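Local atomic coordinates of mnemiopsin 1 (Mnemiopsis leidyi, PDB entry 5VP3), a protein that probably emits light when calcium binds its EF-hand loops, as a calcium-regulated photoprotein of a comb jelly. Residues Tyr11-Ser16 against Glu112-Arg117; Asp41-Asp46 against Thr83-Lys88; Ala169-Thr174 against Arg179-His184. All coordinates share one frame; numbering follows the deposited sequence.

Interaction 1: residues Tyr11-Ser16 against Glu112-Arg117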
loop_
_atom_site.group_PDB
_atom_site.type_symbol
_atom_site.label_atom_id
_atom_site.label_comp_id
_atom_site.label_asym_id
_atom_site.label_seq_id
_atom_site.Cartn_x
_atom_site.Cartn_y
_atom_site.Cartn_z
ATOM N N TYR A 11 -12.992 8.363 5.515
ATOM C CA TYR A 11 -14.324 8.801 5.947
ATOM C C TYR A 11 -14.612 10.211 5.450
ATOM O O TYR A 11 -15.675 10.473 4.873
ATOM C CB TYR A 11 -14.461 8.733 7.478
ATOM C CG TYR A 11 -14.852 7.358 7.952
ATOM C CD1 TYR A 11 -16.073 6.793 7.586
ATOM C CD2 TYR A 11 -13.999 6.611 8.739
ATOM C CE1 TYR A 11 -16.422 5.506 8.003
ATOM C CE2 TYR A 11 -14.340 5.346 9.157
ATOM C CZ TYR A 11 -15.549 4.804 8.800
ATOM O OH TYR A 11 -15.832 3.542 9.251
ATOM N N ARG A 12 -13.658 11.132 5.627
ATOM C CA ARG A 12 -13.854 12.475 5.085
ATOM C C ARG A 12 -14.294 12.410 3.620
ATOM O O ARG A 12 -15.262 13.057 3.211
ATOM C CB ARG A 12 -12.568 13.276 5.235
ATOM C CG ARG A 12 -12.668 14.741 4.817
ATOM C CD ARG A 12 -11.249 15.300 4.665
ATOM N NE ARG A 12 -11.242 16.652 4.125
ATOM C CZ ARG A 12 -10.150 17.297 3.707
ATOM N NH1 ARG A 12 -8.942 16.721 3.757
ATOM N NH2 ARG A 12 -10.266 18.527 3.216
ATOM N N TYR A 13 -13.610 11.602 2.819
ATOM C CA TYR A 13 -13.900 11.606 1.393
ATOM C C TYR A 13 -15.278 11.021 1.109
ATOM O O TYR A 13 -16.039 11.562 0.303
ATOM C CB TYR A 13 -12.821 10.830 0.649
ATOM C CG TYR A 13 -13.231 10.513 -0.732
ATOM C CD1 TYR A 13 -13.350 11.515 -1.679
ATOM C CD2 TYR A 13 -13.533 9.223 -1.096
ATOM C CE1 TYR A 13 -13.744 11.232 -2.959
ATOM C CE2 TYR A 13 -13.930 8.921 -2.380
ATOM C CZ TYR A 13 -14.033 9.934 -3.306
ATOM O OH TYR A 13 -14.416 9.644 -4.591
ATOM N N LEU A 14 -15.609 9.899 1.737
ATOM C CA LEU A 14 -16.882 9.265 1.465
ATOM C C LEU A 14 -18.017 10.207 1.816
ATOM O O LEU A 14 -18.943 10.407 1.020
ATOM C CB LEU A 14 -16.997 7.967 2.250
ATOM C CG LEU A 14 -16.000 6.894 1.796
ATOM C CD1 LEU A 14 -16.053 5.760 2.766
ATOM C CD2 LEU A 14 -16.311 6.414 0.344
ATOM N N ARG A 15 -17.937 10.831 2.995
ATOM C CA ARG A 15 -19.015 11.739 3.403
ATOM C C ARG A 15 -19.103 12.952 2.474
ATOM O O ARG A 15 -20.197 13.462 2.223
ATOM C CB ARG A 15 -18.829 12.199 4.854
ATOM C CG ARG A 15 -18.813 11.096 5.935
ATOM C CD ARG A 15 -19.737 9.887 5.625
ATOM N NE ARG A 15 -19.672 8.868 6.690
ATOM C CZ ARG A 15 -19.764 7.544 6.509
ATOM N NH1 ARG A 15 -19.921 7.018 5.300
ATOM N NH2 ARG A 15 -19.712 6.731 7.553
ATOM N N SER A 16 -17.971 13.398 1.924
ATOM C CA SER A 16 -17.978 14.521 1.001
ATOM C C SER A 16 -18.742 14.225 -0.284
ATOM O O SER A 16 -19.200 15.169 -0.937
ATOM C CB SER A 16 -16.544 14.937 0.663
ATOM O OG SER A 16 -15.889 13.997 -0.180
ATOM N N GLU A 112 -11.607 3.653 -2.335
ATOM C CA GLU A 112 -11.092 3.309 -3.655
ATOM C C GLU A 112 -12.214 2.870 -4.592
ATOM O O GLU A 112 -12.191 3.188 -5.780
ATOM C CB GLU A 112 -10.014 2.211 -3.557
ATOM C CG GLU A 112 -8.683 2.693 -2.996
ATOM C CD GLU A 112 -7.807 3.368 -4.024
ATOM O OE1 GLU A 112 -7.227 2.692 -4.916
ATOM O OE2 GLU A 112 -7.677 4.602 -3.930
ATOM N N ARG A 113 -13.180 2.096 -4.099
ATOM C CA ARG A 113 -14.310 1.726 -4.957
ATOM C C ARG A 113 -15.111 2.953 -5.410
ATOM O O ARG A 113 -15.593 3.010 -6.550
ATOM C CB ARG A 113 -15.222 0.729 -4.231
ATOM C CG ARG A 113 -14.588 -0.699 -4.142
ATOM C CD ARG A 113 -15.552 -1.731 -3.561
ATOM N NE ARG A 113 -15.987 -1.418 -2.189
ATOM C CZ ARG A 113 -15.489 -1.974 -1.078
ATOM N NH1 ARG A 113 -14.519 -2.887 -1.128
ATOM N NH2 ARG A 113 -15.973 -1.622 0.107
ATOM N N GLU A 114 -15.268 3.943 -4.527
ATOM C CA GLU A 114 -16.022 5.160 -4.858
ATOM C C GLU A 114 -15.278 5.952 -5.920
ATOM O O GLU A 114 -15.854 6.378 -6.922
ATOM C CB GLU A 114 -16.217 5.975 -3.569
ATOM C CG GLU A 114 -17.062 7.241 -3.663
ATOM C CD GLU A 114 -18.501 6.963 -4.086
ATOM O OE1 GLU A 114 -19.029 5.898 -3.723
ATOM O OE2 GLU A 114 -19.098 7.802 -4.788
ATOM N N ARG A 115 -13.992 6.068 -5.746
ATOM C CA ARG A 115 -13.135 6.654 -6.730
ATOM C C ARG A 115 -13.236 5.966 -8.076
ATOM O O ARG A 115 -13.311 6.606 -9.051
ATOM C CB ARG A 115 -11.704 6.648 -6.271
ATOM C CG ARG A 115 -11.266 7.786 -5.394
ATOM C CD ARG A 115 -9.846 7.593 -4.890
ATOM N NE ARG A 115 -9.808 8.114 -3.585
ATOM C CZ ARG A 115 -9.556 7.454 -2.503
ATOM N NH1 ARG A 115 -9.189 6.235 -2.512
ATOM N NH2 ARG A 115 -9.648 8.100 -1.404
ATOM N N GLU A 116 -13.227 4.660 -8.099
ATOM C CA GLU A 116 -13.332 3.937 -9.324
ATOM C C GLU A 116 -14.605 4.289 -10.033
ATOM O O GLU A 116 -14.602 4.619 -11.163
ATOM C CB GLU A 116 -13.334 2.440 -9.121
ATOM C CG GLU A 116 -12.019 1.825 -8.877
ATOM C CD GLU A 116 -12.136 0.388 -8.491
ATOM O OE1 GLU A 116 -13.124 0.004 -7.934
ATOM O OE2 GLU A 116 -11.235 -0.341 -8.731
ATOM N N ARG A 117 -15.690 4.199 -9.319
ATOM C CA ARG A 117 -16.971 4.470 -9.880
ATOM C C ARG A 117 -17.051 5.890 -10.407
ATOM O O ARG A 117 -17.710 6.145 -11.332
ATOM C CB ARG A 117 -18.086 4.121 -8.902
ATOM C CG ARG A 117 -18.735 5.257 -8.198
ATOM C CD ARG A 117 -20.039 4.875 -7.575
ATOM N NE ARG A 117 -21.087 4.811 -8.521
ATOM C CZ ARG A 117 -22.281 4.348 -8.250
ATOM N NH1 ARG A 117 -22.559 3.911 -7.062
ATOM N NH2 ARG A 117 -23.200 4.327 -9.174
#
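This contact is a helix-helix packing: the N-terminal helix 9-16 lies on the C-terminal end of helix 101-117, and Tyr13 and Leu14 meet Glu114 and Arg115. The local axes are 10.6 Å apart at their closest, with 41° between their N-to-C directions, a separation that side chains fill. Tyr13 does most of this. With CG anti to the backbone N (chi1 166°), its ring reaches across, and OH comes within 3.7 Å of both Glu114 CG and Arg115 CG. CE2 lies 3.8 Å from Glu114 CG, so one flank of the tyrosine meets the aliphatic part of that glutamate. The Glu114 carboxylate looks elsewhere, to a salt bridge with Arg118 and a hydrogen bond from Asn19. Leu14 completes the apolar layer, its CD2 3.9 Å from Glu114 CB. No hydrogen bond joins the two segments. The electrostatic component is a cation-pi contact, off-centre because Arg115 CZ stands 5.0 Å from the Tyr13 ring centroid and 27° off the ring normal. Arg115 is also held within its own helix: NH1 makes a salt bridge to Glu112 OE2 at 2.6 Å, although the bend at the hydrogen leaves the hydrogen bond itself weak.

Interaction 2: residues Asp41-Asp46 against Thr83-Lys88; sequences DTFDLD and TFFFHK. With CD (cadmium ion), chain B.
Asp44 OD1, just beyond the Phe43 that meets Phe85, binds a cadmium ion at 2.2 Å. Asp46 OD1 takes a second place on the same ion at 2.3 Å, and a water a third at 2.5 Å from the metal. The two carboxylate oxygens are negative and close together, a proximity that the shared cation accounts for. Asp48, the backbone O of Lys50 and Glu55 complete the site, which identifies the loop as an EF-hand loop. The other Asp46 oxygen, OD2, accepts a 3.2 Å hydrogen bond from the metal-bound water, so OD1 binds the ion while OD2 holds a first-shell water. Asp44 OD2 is occupied as well, by the backbone N of Gly49.

Across the segments the contact is purely aromatic. Phe43 and Phe85 form an offset edge-to-face pair, the edge of Phe85 directed at the face of Phe43; the centroids are 5.7 Å apart and the planes stand at 90°. The approach is made by ring ends, with Phe43 CE2 4.0 Å from Phe85 CE1. Both phenylalanines have CG anti to the carbonyl carbon (chi1 -81° and -80°), which sends each ring out from its helix into the gap, where the CA atoms remain 11.6 Å apart. Ile56 of helix 53-66 touches both rings, so the pair ties the ends of helices 30-43 and 71-87 to the helix leaving the metal loop.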
loop_
_atom_site.group_PDB
_atom_site.type_symbol
_atom_site.label_atom_id
_atom_site.label_comp_id
_atom_site.label_asym_id
_atom_site.label_seq_id
_atom_site.Cartn_x
_atom_site.Cartn_y
_atom_site.Cartn_z
ATOM N N ASP A 41 1.778 -4.923 13.070
ATOM C CA ASP A 41 2.821 -5.180 14.038
ATOM C C ASP A 41 4.192 -5.144 13.381
ATOM O O ASP A 41 5.174 -4.752 14.008
ATOM C CB ASP A 41 2.540 -6.520 14.709
ATOM C CG ASP A 41 1.316 -6.468 15.611
ATOM O OD1 ASP A 41 0.871 -5.347 15.949
ATOM O OD2 ASP A 41 0.770 -7.537 15.968
ATOM N N THR A 42 4.285 -5.527 12.117
ATOM C CA THR A 42 5.567 -5.373 11.444
ATOM C C THR A 42 5.913 -3.903 11.249
ATOM O O THR A 42 7.084 -3.524 11.359
ATOM C CB THR A 42 5.549 -6.076 10.103
ATOM O OG1 THR A 42 5.151 -7.443 10.287
ATOM C CG2 THR A 42 6.919 -6.008 9.482
ATOM N N PHE A 43 4.904 -3.067 10.945
ATOM C CA PHE A 43 5.135 -1.647 10.701
ATOM C C PHE A 43 5.402 -0.904 12.003
ATOM O O PHE A 43 6.135 0.084 12.013
ATOM C CB PHE A 43 3.910 -1.021 10.030
ATOM C CG PHE A 43 3.810 -1.247 8.536
ATOM C CD1 PHE A 43 4.928 -1.342 7.740
ATOM C CD2 PHE A 43 2.565 -1.323 7.934
ATOM C CE1 PHE A 43 4.809 -1.533 6.357
ATOM C CE2 PHE A 43 2.436 -1.516 6.565
ATOM C CZ PHE A 43 3.561 -1.603 5.773
ATOM N N ASP A 44 4.805 -1.366 13.102
ATOM C CA ASP A 44 4.869 -0.673 14.392
ATOM C C ASP A 44 6.241 -0.965 15.003
ATOM O O ASP A 44 6.432 -1.882 15.807
ATOM C CB ASP A 44 3.724 -1.133 15.273
ATOM C CG ASP A 44 3.772 -0.523 16.633
ATOM O OD1 ASP A 44 4.561 0.423 16.803
ATOM O OD2 ASP A 44 3.031 -1.002 17.514
ATOM N N LEU A 45 7.237 -0.181 14.578
ATOM C CA LEU A 45 8.624 -0.597 14.801
ATOM C C LEU A 45 8.988 -0.601 16.280
ATOM O O LEU A 45 9.865 -1.362 16.696
ATOM C CB LEU A 45 9.587 0.317 14.031
ATOM C CG LEU A 45 9.314 0.542 12.540
ATOM C CD1 LEU A 45 10.086 1.765 12.066
ATOM C CD2 LEU A 45 9.661 -0.683 11.690
ATOM N N ASP A 46 8.340 0.235 17.084
ATOM C CA ASP A 46 8.633 0.301 18.505
ATOM C C ASP A 46 7.654 -0.505 19.358
ATOM O O ASP A 46 7.801 -0.542 20.582
ATOM C CB ASP A 46 8.659 1.779 18.941
ATOM C CG ASP A 46 7.384 2.527 18.592
ATOM O OD1 ASP A 46 6.415 1.849 18.180
ATOM O OD2 ASP A 46 7.371 3.782 18.709
ATOM N N THR A 83 0.765 9.876 0.813
ATOM C CA THR A 83 -0.644 10.019 0.480
ATOM C C THR A 83 -1.380 8.728 0.774
ATOM O O THR A 83 -2.473 8.734 1.356
ATOM C CB THR A 83 -0.797 10.382 -0.996
ATOM O OG1 THR A 83 -0.147 11.624 -1.269
ATOM C CG2 THR A 83 -2.267 10.481 -1.378
ATOM N N PHE A 84 -0.791 7.607 0.359
ATOM C CA PHE A 84 -1.408 6.307 0.563
ATOM C C PHE A 84 -1.681 6.066 2.038
ATOM O O PHE A 84 -2.805 5.721 2.420
ATOM C CB PHE A 84 -0.512 5.206 -0.008
ATOM C CG PHE A 84 -1.168 3.843 -0.045
ATOM C CD1 PHE A 84 -2.133 3.551 -0.981
ATOM C CD2 PHE A 84 -0.777 2.856 0.836
ATOM C CE1 PHE A 84 -2.701 2.302 -1.036
ATOM C CE2 PHE A 84 -1.334 1.594 0.800
ATOM C CZ PHE A 84 -2.303 1.305 -0.127
ATOM N N PHE A 85 -0.687 6.278 2.897
ATOM C CA PHE A 85 -0.919 5.903 4.288
ATOM C C PHE A 85 -1.762 6.936 5.024
ATOM O O PHE A 85 -2.556 6.569 5.892
ATOM C CB PHE A 85 0.417 5.589 4.985
ATOM C CG PHE A 85 0.900 4.206 4.664
ATOM C CD1 PHE A 85 0.427 3.128 5.387
ATOM C CD2 PHE A 85 1.717 3.977 3.575
ATOM C CE1 PHE A 85 0.810 1.842 5.079
ATOM C CE2 PHE A 85 2.121 2.687 3.258
ATOM C CZ PHE A 85 1.643 1.613 4.014
ATOM N N PHE A 86 -1.701 8.200 4.630
ATOM C CA PHE A 86 -2.673 9.170 5.129
ATOM C C PHE A 86 -4.095 8.719 4.833
ATOM O O PHE A 86 -4.990 8.823 5.682
ATOM C CB PHE A 86 -2.400 10.534 4.485
ATOM C CG PHE A 86 -3.233 11.654 5.023
ATOM C CD1 PHE A 86 -3.405 11.830 6.388
ATOM C CD2 PHE A 86 -3.795 12.583 4.147
ATOM C CE1 PHE A 86 -4.158 12.891 6.871
ATOM C CE2 PHE A 86 -4.532 13.643 4.614
ATOM C CZ PHE A 86 -4.730 13.795 5.981
ATOM N N HIS A 87 -4.339 8.243 3.622
ATOM C CA HIS A 87 -5.687 7.800 3.304
ATOM C C HIS A 87 -6.018 6.448 3.930
ATOM O O HIS A 87 -7.208 6.106 4.046
ATOM C CB HIS A 87 -5.857 7.775 1.791
ATOM C CG HIS A 87 -6.110 9.124 1.208
ATOM N ND1 HIS A 87 -7.319 9.471 0.643
ATOM C CD2 HIS A 87 -5.325 10.226 1.130
ATOM C CE1 HIS A 87 -7.261 10.729 0.233
ATOM N NE2 HIS A 87 -6.059 11.204 0.507
ATOM N N LYS A 88 -4.993 5.689 4.357
ATOM C CA LYS A 88 -5.176 4.503 5.193
ATOM C C LYS A 88 -5.365 4.841 6.655
ATOM O O LYS A 88 -5.438 3.921 7.456
ATOM C CB LYS A 88 -3.963 3.563 5.110
ATOM C CG LYS A 88 -3.816 2.739 3.808
ATOM C CD LYS A 88 -4.511 1.422 3.883
ATOM C CE LYS A 88 -3.725 0.342 3.148
ATOM N NZ LYS A 88 -4.625 -0.724 2.677
HETATM CD CD CD B . 4.680 2.587 16.889
HETATM O O HOH W 1 4.699 5.001 17.374
#

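Interaction 3: residues Ala169-Thr174 against Arg179-His184. With CD (cadmium ion), chain D; NI (nickel (II) ion), chain F.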
loop_
_atom_site.group_PDB
_atom_site.type_symbol
_atom_site.label_atom_id
_atom_site.label_comp_id
_atom_site.label_asym_id
_atom_site.label_seq_id
_atom_site.Cartn_x
_atom_site.Cartn_y
_atom_site.Cartn_z
ATOM N N ALA A 169 1.453 -12.268 -11.725
ATOM C CA ALA A 169 1.085 -10.981 -12.292
ATOM C C ALA A 169 1.562 -10.794 -13.731
ATOM O O ALA A 169 1.006 -9.960 -14.453
ATOM C CB ALA A 169 1.631 -9.867 -11.410
ATOM N N ASP A 170 2.565 -11.553 -14.168
ATOM C CA ASP A 170 3.101 -11.425 -15.531
ATOM C C ASP A 170 2.287 -12.311 -16.470
ATOM O O ASP A 170 2.767 -13.293 -17.031
ATOM C CB ASP A 170 4.565 -11.812 -15.574
ATOM C CG ASP A 170 5.158 -11.755 -16.976
ATOM O OD1 ASP A 170 4.646 -10.989 -17.838
ATOM O OD2 ASP A 170 6.165 -12.462 -17.177
ATOM N N THR A 171 1.023 -11.955 -16.626
ATOM C CA THR A 171 0.138 -12.779 -17.445
ATOM C C THR A 171 0.407 -12.584 -18.934
ATOM O O THR A 171 -0.028 -13.405 -19.746
ATOM C CB THR A 171 -1.315 -12.434 -17.116
ATOM O OG1 THR A 171 -1.466 -11.032 -17.218
ATOM C CG2 THR A 171 -1.691 -12.847 -15.697
ATOM N N ASP A 172 1.016 -11.439 -19.263
ATOM C CA ASP A 172 1.744 -11.110 -20.494
ATOM C C ASP A 172 2.706 -12.189 -20.950
ATOM O O ASP A 172 3.045 -12.265 -22.139
ATOM C CB ASP A 172 2.609 -9.823 -20.211
ATOM C CG ASP A 172 2.129 -8.643 -20.924
ATOM O OD1 ASP A 172 1.311 -8.813 -21.849
ATOM O OD2 ASP A 172 2.565 -7.531 -20.593
ATOM N N LYS A 173 3.303 -12.901 -20.007
ATOM C CA LYS A 173 4.450 -13.745 -20.316
ATOM C C LYS A 173 5.574 -12.948 -20.996
ATOM O O LYS A 173 6.228 -13.427 -21.920
ATOM C CB LYS A 173 4.014 -14.929 -21.175
ATOM C CG LYS A 173 2.943 -15.867 -20.507
ATOM C CD LYS A 173 3.385 -16.380 -19.179
ATOM C CE LYS A 173 2.366 -17.318 -18.581
ATOM N NZ LYS A 173 2.824 -17.854 -17.247
ATOM N N THR A 174 5.860 -11.732 -20.509
ATOM C CA THR A 174 7.006 -11.006 -21.049
ATOM C C THR A 174 8.289 -11.212 -20.257
ATOM O O THR A 174 9.338 -10.713 -20.680
ATOM C CB THR A 174 6.734 -9.507 -21.101
ATOM O OG1 THR A 174 6.400 -9.018 -19.794
ATOM C CG2 THR A 174 5.654 -9.207 -22.083
ATOM N N ARG A 179 3.495 -1.758 -16.200
ATOM C CA ARG A 179 2.878 -0.952 -15.144
ATOM C C ARG A 179 1.515 -1.475 -14.693
ATOM O O ARG A 179 1.246 -1.428 -13.481
ATOM C CB ARG A 179 2.803 0.521 -15.585
ATOM C CG ARG A 179 4.179 1.222 -15.598
ATOM C CD ARG A 179 4.152 2.717 -16.001
ATOM N NE ARG A 179 5.503 3.290 -15.961
ATOM C CZ ARG A 179 6.377 3.256 -16.975
ATOM N NH1 ARG A 179 6.050 2.698 -18.132
ATOM N NH2 ARG A 179 7.597 3.774 -16.835
ATOM N N PRO A 180 0.635 -1.979 -15.569
ATOM C CA PRO A 180 -0.638 -2.553 -15.087
ATOM C C PRO A 180 -0.471 -3.833 -14.314
ATOM O O PRO A 180 -1.323 -4.190 -13.490
ATOM C CB PRO A 180 -1.435 -2.787 -16.381
ATOM C CG PRO A 180 -0.765 -1.921 -17.427
ATOM C CD PRO A 180 0.687 -1.898 -17.039
ATOM N N GLU A 181 0.605 -4.545 -14.530
ATOM C CA GLU A 181 0.765 -5.773 -13.799
ATOM C C GLU A 181 1.320 -5.507 -12.414
ATOM O O GLU A 181 1.079 -6.295 -11.498
ATOM C CB GLU A 181 1.668 -6.721 -14.576
ATOM C CG GLU A 181 1.103 -7.102 -15.958
ATOM C CD GLU A 181 2.033 -7.983 -16.757
ATOM O OE1 GLU A 181 3.244 -7.838 -16.509
ATOM O OE2 GLU A 181 1.555 -8.856 -17.555
ATOM N N LEU A 182 2.093 -4.442 -12.247
ATOM C CA LEU A 182 2.530 -4.129 -10.898
ATOM C C LEU A 182 1.357 -3.544 -10.114
ATOM O O LEU A 182 1.194 -3.845 -8.927
ATOM C CB LEU A 182 3.725 -3.179 -10.920
ATOM C CG LEU A 182 4.364 -2.892 -9.563
ATOM C CD1 LEU A 182 5.101 -4.053 -8.980
ATOM C CD2 LEU A 182 5.291 -1.700 -9.582
ATOM N N VAL A 183 0.480 -2.793 -10.788
ATOM C CA VAL A 183 -0.756 -2.374 -10.138
ATOM C C VAL A 183 -1.495 -3.596 -9.625
ATOM O O VAL A 183 -1.860 -3.683 -8.441
ATOM C CB VAL A 183 -1.633 -1.554 -11.104
ATOM C CG1 VAL A 183 -3.021 -1.295 -10.506
ATOM C CG2 VAL A 183 -0.984 -0.273 -11.416
ATOM N N HIS A 184 -1.717 -4.569 -10.500
ATOM C CA HIS A 184 -2.407 -5.776 -10.071
ATOM C C HIS A 184 -1.754 -6.326 -8.809
ATOM O O HIS A 184 -2.433 -6.663 -7.828
ATOM C CB HIS A 184 -2.405 -6.828 -11.200
ATOM C CG HIS A 184 -2.924 -8.178 -10.781
ATOM N ND1 HIS A 184 -4.193 -8.624 -11.099
ATOM C CD2 HIS A 184 -2.350 -9.176 -10.059
ATOM C CE1 HIS A 184 -4.374 -9.835 -10.598
ATOM N NE2 HIS A 184 -3.272 -10.191 -9.953
HETATM CD CD CD D . 4.345 -8.840 -18.333
HETATM NI NI NI F . -5.501 -8.074 -12.567
#
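Glu181 and Asp170 cross obliquely, their carboxylate planes 71° apart, and send one oxygen each to the same cadmium ion. Asp170 OD1 binds it at 2.2 Å and Glu181 OE1 at 2.4 Å; the two oxygens are 3.7 Å from each other, so they approach the cation from separate directions. Glu181 reaches this position because its chain is extended beyond CG (chi2 177°), carrying the carboxylate from the helix into the loop. There its second oxygen, OE2, accepts the backbone N of Asp172 at 3.1 Å, nearly along the C-O axis and with an angle of 157° at the hydrogen. Metal on one oxygen and amide on the other should fix the rotation of the group.

Asp170 has three partners. Besides the ion, OD1 receives the backbone N of Thr174 on its syn lone pair at 3.0 Å, while OD2 takes the amide of Gly175; Thr174 OG1 also joins the metal. Near the start of the loop, Ala169 CB packs on the backbone O of Glu181 at 3.6 Å and lies beside the ring of His184, whose ND1 binds a nickel ion outside the loop at 2.0 Å. The backbone O of Lys176 and the side chain of Glu178 complete the cadmium site. An aspartate opening the loop and a glutamate closing it from the following helix are the hallmark of an EF-hand.

In the fold
Interactions 2 and 3 both involve EF-hand loops with bound cadmium, yet they sample different parts of the motif. Interaction 3 joins loop to exiting helix through the ion and is partly buried; interaction 2, a buried contact, links the entering helix to another helix through rings alone, with its metal to one side. Its centre is about 9 Å from the centre of the chain, those of the others about 17 Å, and it lies opposite interaction 3 across that centre. Interaction 1, buried although far out, has no metal and combines aliphatic, aromatic and cationic groups. It touches interaction 2 where Arg115 packs on His87, whereas interaction 3 stays about 8 Å from interaction 1 at the nearest atoms.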